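Local coordinates for MgGH51 (Meripilus giganteus, PDB 6ZPV), which probably hydrolyses terminal alpha-L-arabinofuranosyl residues from arabinose-containing glycans, as a fungal alpha-L-arabinofuranosidase of family GH51, at residues Trp110-Ser124 with Gln188-Pro200. Residues are numbered along the deposited sequence; the frame is centred on the assembly and turned at random.
Sequences WTYKASLFFRFPTSS and QTINFAMFSLFPP
F117 and A193 form one of four hydrogen-bonded pairs between strands 112-119 and 189-198, antiparallel neighbours in a five-stranded sheet that packs against a second five-stranded sheet as a beta-sandwich. The register slips by one residue between S115 and F117: M194, with phi and psi both positive, makes a beta bulge, and water 2 joins its O to S115 OG. F192 and F195 face the second sheet, and L116 packs against their rings. Followed outward, L116 CB meets F195 CD1 at 3.6 Å; CG, set between the backbone N and the carbonyl carbon (chi1 60°), sends its two methyls to different rings. L116 CD1 reaches the edge of F192, 4.0 Å from F192 CD1, whereas L116 CD2 lies 3.9 Å from F195 CE1. On the other side of the sheet, R119 and N191 run alongside each other; R119 NH2 makes a salt bridge with D70 OD1, N191 ND2 a hydrogen bond to D70 OD2. S124 OG donates to Q188 OE1 at 2.7 Å, the S124 oxygen lying 23° out of the Q188 carbonyl plane, and Q188 OE1 also meets the edge of F120, 3.5 Å from F120 CE2. With an alanine in place of Q188, the S124 hydroxyl would probably lose this acceptor and the F120 edge its neighbour. Just past the end of strand 112-119, F120 takes I190 CG1 over one face, 3.9 Å from the ring centroid.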
# COMPACT_ATOMS: atom_id res chain seq x y z
N TRP A 110 -8.77 4.96 -22.72
CA TRP A 110 -9.36 4.12 -21.67
C TRP A 110 -10.86 3.95 -21.86
O TRP A 110 -11.59 4.92 -22.13
CB TRP A 110 -9.09 4.73 -20.29
CG TRP A 110 -7.67 4.72 -19.85
CD1 TRP A 110 -6.58 4.25 -20.51
CD2 TRP A 110 -7.18 5.24 -18.62
NE1 TRP A 110 -5.44 4.41 -19.79
CE2 TRP A 110 -5.76 5.05 -18.63
CE3 TRP A 110 -7.76 5.86 -17.54
CZ2 TRP A 110 -4.95 5.45 -17.56
CZ3 TRP A 110 -6.98 6.27 -16.49
CH2 TRP A 110 -5.59 6.08 -16.51
N THR A 111 -11.35 2.73 -21.62
CA THR A 111 -12.77 2.41 -21.43
C THR A 111 -13.02 2.40 -19.94
O THR A 111 -12.29 1.72 -19.22
CB THR A 111 -13.15 1.10 -22.11
OG1 THR A 111 -12.96 1.22 -23.51
CG2 THR A 111 -14.59 0.74 -21.82
N TYR A 112 -14.04 3.07 -19.50
CA TYR A 112 -14.46 3.11 -18.08
C TYR A 112 -15.73 2.31 -17.93
O TYR A 112 -16.55 2.23 -18.84
CB TYR A 112 -14.70 4.55 -17.61
CG TYR A 112 -13.51 5.47 -17.71
CD1 TYR A 112 -13.06 5.96 -18.92
CD2 TYR A 112 -12.82 5.87 -16.57
CE1 TYR A 112 -12.00 6.83 -19.01
CE2 TYR A 112 -11.71 6.72 -16.65
CZ TYR A 112 -11.33 7.22 -17.87
OH TYR A 112 -10.24 8.08 -17.99
N LYS A 113 -15.89 1.72 -16.76
CA LYS A 113 -17.11 0.98 -16.35
C LYS A 113 -17.84 1.75 -15.28
O LYS A 113 -17.32 1.87 -14.16
CB LYS A 113 -16.79 -0.43 -15.93
CG LYS A 113 -16.25 -1.34 -17.04
CD LYS A 113 -15.95 -2.72 -16.46
CE LYS A 113 -15.72 -3.85 -17.42
NZ LYS A 113 -15.73 -3.38 -18.81
N ALA A 114 -19.02 2.29 -15.59
CA ALA A 114 -19.87 3.00 -14.61
C ALA A 114 -20.99 2.07 -14.18
O ALA A 114 -21.57 1.34 -15.02
CB ALA A 114 -20.47 4.23 -15.24
N SER A 115 -21.38 2.14 -12.93
CA SER A 115 -22.56 1.41 -12.48
C SER A 115 -23.18 2.16 -11.29
O SER A 115 -22.55 2.96 -10.58
CB SER A 115 -22.24 -0.01 -12.17
OG SER A 115 -21.36 -0.12 -11.05
N LEU A 116 -24.44 1.83 -11.04
CA LEU A 116 -25.20 2.37 -9.92
C LEU A 116 -26.43 1.50 -9.70
O LEU A 116 -26.81 0.73 -10.59
CB LEU A 116 -25.57 3.83 -10.14
CG LEU A 116 -26.42 4.17 -11.37
CD1 LEU A 116 -27.90 3.83 -11.18
CD2 LEU A 116 -26.30 5.62 -11.73
N PHE A 117 -27.06 1.65 -8.56
CA PHE A 117 -28.39 1.10 -8.27
C PHE A 117 -29.35 2.24 -8.12
O PHE A 117 -29.00 3.27 -7.48
CB PHE A 117 -28.34 0.20 -7.05
CG PHE A 117 -27.67 -1.13 -7.22
CD1 PHE A 117 -26.28 -1.21 -7.25
CD2 PHE A 117 -28.39 -2.29 -7.36
CE1 PHE A 117 -25.64 -2.44 -7.41
CE2 PHE A 117 -27.76 -3.50 -7.54
CZ PHE A 117 -26.39 -3.56 -7.57
N PHE A 118 -30.59 2.05 -8.54
CA PHE A 118 -31.63 3.05 -8.33
C PHE A 118 -32.98 2.39 -8.06
O PHE A 118 -33.20 1.24 -8.47
CB PHE A 118 -31.79 4.03 -9.50
CG PHE A 118 -32.53 3.49 -10.71
CD1 PHE A 118 -31.94 2.61 -11.62
CD2 PHE A 118 -33.88 3.77 -10.88
CE1 PHE A 118 -32.66 2.05 -12.65
CE2 PHE A 118 -34.61 3.20 -11.91
CZ PHE A 118 -33.99 2.34 -12.80
N ARG A 119 -33.88 3.12 -7.47
CA ARG A 119 -35.33 2.81 -7.48
C ARG A 119 -36.10 4.09 -7.36
O ARG A 119 -35.62 5.04 -6.76
CB ARG A 119 -35.71 1.83 -6.37
CG ARG A 119 -35.66 2.39 -4.96
CD ARG A 119 -36.01 1.40 -3.83
NE ARG A 119 -35.80 2.05 -2.43
CZ ARG A 119 -36.82 2.53 -1.79
NH1 ARG A 119 -38.03 2.39 -2.35
NH2 ARG A 119 -36.78 3.01 -0.62
N PHE A 120 -37.34 4.09 -7.87
CA PHE A 120 -38.27 5.19 -7.58
C PHE A 120 -38.99 4.80 -6.30
O PHE A 120 -39.69 3.77 -6.28
CB PHE A 120 -39.28 5.36 -8.73
CG PHE A 120 -38.71 6.04 -9.94
CD1 PHE A 120 -37.90 5.36 -10.82
CD2 PHE A 120 -38.99 7.39 -10.18
CE1 PHE A 120 -37.35 6.01 -11.92
CE2 PHE A 120 -38.47 8.03 -11.28
CZ PHE A 120 -37.63 7.36 -12.14
N PRO A 121 -38.85 5.56 -5.21
CA PRO A 121 -39.51 5.18 -3.96
C PRO A 121 -41.05 5.23 -4.02
O PRO A 121 -41.72 4.50 -3.31
CB PRO A 121 -38.96 6.17 -2.91
CG PRO A 121 -38.36 7.32 -3.73
CD PRO A 121 -37.93 6.70 -5.02
N THR A 122 -41.60 6.04 -4.91
CA THR A 122 -43.03 6.11 -5.22
C THR A 122 -43.18 5.96 -6.72
O THR A 122 -42.61 6.74 -7.49
CB THR A 122 -43.64 7.41 -4.71
OG1 THR A 122 -43.35 7.64 -3.34
CG2 THR A 122 -45.12 7.48 -4.96
N SER A 123 -43.92 4.97 -7.15
CA SER A 123 -44.15 4.74 -8.58
C SER A 123 -44.66 6.01 -9.25
O SER A 123 -45.54 6.68 -8.71
CB SER A 123 -45.17 3.63 -8.78
OG SER A 123 -45.31 3.24 -10.14
N SER A 124 -44.16 6.28 -10.42
CA SER A 124 -44.56 7.46 -11.21
C SER A 124 -44.62 7.14 -12.69
O SER A 124 -44.12 6.10 -13.12
CB SER A 124 -43.64 8.66 -10.98
OG SER A 124 -42.50 8.49 -11.83
N GLN A 188 -39.85 14.66 -9.85
CA GLN A 188 -39.51 13.26 -9.54
C GLN A 188 -38.58 13.14 -8.34
O GLN A 188 -37.72 14.04 -8.16
CB GLN A 188 -38.87 12.57 -10.75
CG GLN A 188 -39.76 12.51 -11.97
CD GLN A 188 -40.96 11.61 -11.87
OE1 GLN A 188 -40.87 10.58 -11.18
NE2 GLN A 188 -42.00 11.95 -12.61
N THR A 189 -38.63 12.01 -7.66
CA THR A 189 -37.60 11.62 -6.66
C THR A 189 -37.10 10.21 -7.00
O THR A 189 -37.91 9.32 -7.31
CB THR A 189 -38.14 11.63 -5.24
OG1 THR A 189 -38.54 12.94 -4.91
CG2 THR A 189 -37.12 11.15 -4.24
N ILE A 190 -35.78 10.04 -7.04
CA ILE A 190 -35.15 8.74 -7.26
C ILE A 190 -34.17 8.50 -6.11
O ILE A 190 -33.43 9.44 -5.71
CB ILE A 190 -34.39 8.70 -8.62
CG1 ILE A 190 -35.33 9.06 -9.79
CG2 ILE A 190 -33.78 7.33 -8.81
CD1 ILE A 190 -34.62 9.24 -11.11
N ASN A 191 -34.14 7.29 -5.58
CA ASN A 191 -33.13 6.88 -4.59
C ASN A 191 -32.02 6.12 -5.34
O ASN A 191 -32.31 5.23 -6.16
CB ASN A 191 -33.67 6.00 -3.49
CG ASN A 191 -34.60 6.68 -2.49
OD1 ASN A 191 -35.00 7.83 -2.70
ND2 ASN A 191 -34.95 5.95 -1.41
N PHE A 192 -30.76 6.45 -4.99
CA PHE A 192 -29.58 5.80 -5.59
C PHE A 192 -28.71 5.19 -4.52
O PHE A 192 -28.67 5.71 -3.38
CB PHE A 192 -28.74 6.83 -6.37
CG PHE A 192 -29.36 7.40 -7.61
CD1 PHE A 192 -29.17 6.78 -8.81
CD2 PHE A 192 -30.10 8.61 -7.58
CE1 PHE A 192 -29.72 7.32 -9.97
CE2 PHE A 192 -30.61 9.12 -8.75
CZ PHE A 192 -30.42 8.49 -9.94
N ALA A 193 -27.97 4.17 -4.88
CA ALA A 193 -27.03 3.54 -3.95
C ALA A 193 -25.91 2.90 -4.74
O ALA A 193 -26.07 2.60 -5.93
CB ALA A 193 -27.73 2.51 -3.06
N MET A 194 -24.81 2.61 -4.03
CA MET A 194 -23.74 1.74 -4.57
C MET A 194 -23.33 2.18 -5.98
O MET A 194 -23.40 1.41 -6.95
CB MET A 194 -24.16 0.27 -4.51
CG MET A 194 -23.10 -0.76 -4.76
SD MET A 194 -21.61 -0.65 -3.73
CE MET A 194 -20.43 0.05 -4.90
N PHE A 195 -22.79 3.38 -6.07
CA PHE A 195 -22.19 3.87 -7.32
C PHE A 195 -20.80 3.31 -7.50
O PHE A 195 -20.10 3.03 -6.53
CB PHE A 195 -22.08 5.39 -7.26
CG PHE A 195 -23.37 6.16 -7.22
CD1 PHE A 195 -23.97 6.59 -8.40
CD2 PHE A 195 -23.97 6.54 -6.03
CE1 PHE A 195 -25.12 7.39 -8.41
CE2 PHE A 195 -25.13 7.33 -6.04
CZ PHE A 195 -25.70 7.75 -7.21
N SER A 196 -20.35 3.27 -8.75
CA SER A 196 -18.96 2.88 -9.02
C SER A 196 -18.50 3.39 -10.39
O SER A 196 -19.29 3.34 -11.35
CB SER A 196 -18.82 1.37 -8.96
OG SER A 196 -17.48 0.93 -9.22
N LEU A 197 -17.25 3.80 -10.49
CA LEU A 197 -16.63 4.10 -11.76
C LEU A 197 -15.21 3.58 -11.76
O LEU A 197 -14.40 4.01 -10.92
CB LEU A 197 -16.64 5.61 -12.06
CG LEU A 197 -16.07 6.00 -13.42
CD1 LEU A 197 -16.98 5.60 -14.56
CD2 LEU A 197 -15.76 7.48 -13.51
N PHE A 198 -14.91 2.66 -12.66
CA PHE A 198 -13.56 2.09 -12.79
C PHE A 198 -12.93 2.42 -14.12
O PHE A 198 -13.60 2.35 -15.16
CB PHE A 198 -13.56 0.56 -12.65
CG PHE A 198 -13.38 0.05 -11.25
CD1 PHE A 198 -14.33 0.28 -10.27
CD2 PHE A 198 -12.26 -0.64 -10.87
CE1 PHE A 198 -14.15 -0.17 -8.98
CE2 PHE A 198 -12.06 -1.10 -9.59
CZ PHE A 198 -13.05 -0.86 -8.65
N PRO A 199 -11.63 2.73 -14.13
CA PRO A 199 -10.84 2.73 -15.35
C PRO A 199 -10.42 1.31 -15.69
O PRO A 199 -10.68 0.39 -14.91
CB PRO A 199 -9.61 3.56 -14.91
CG PRO A 199 -9.36 3.03 -13.49
CD PRO A 199 -10.75 2.77 -12.93
N PRO A 200 -9.68 1.08 -16.79
CA PRO A 200 -9.03 -0.20 -16.96
C PRO A 200 -8.17 -0.51 -15.74
O PRO A 200 -7.52 0.41 -15.21
CB PRO A 200 -8.17 0.01 -18.28
CG PRO A 200 -8.90 1.11 -19.00
CD PRO A 200 -9.39 2.04 -17.90
O HOH W 1 -17.39 0.09 -11.96
O HOH W 2 -22.75 -0.65 -8.74
O HOH W 3 -40.39 8.30 -6.48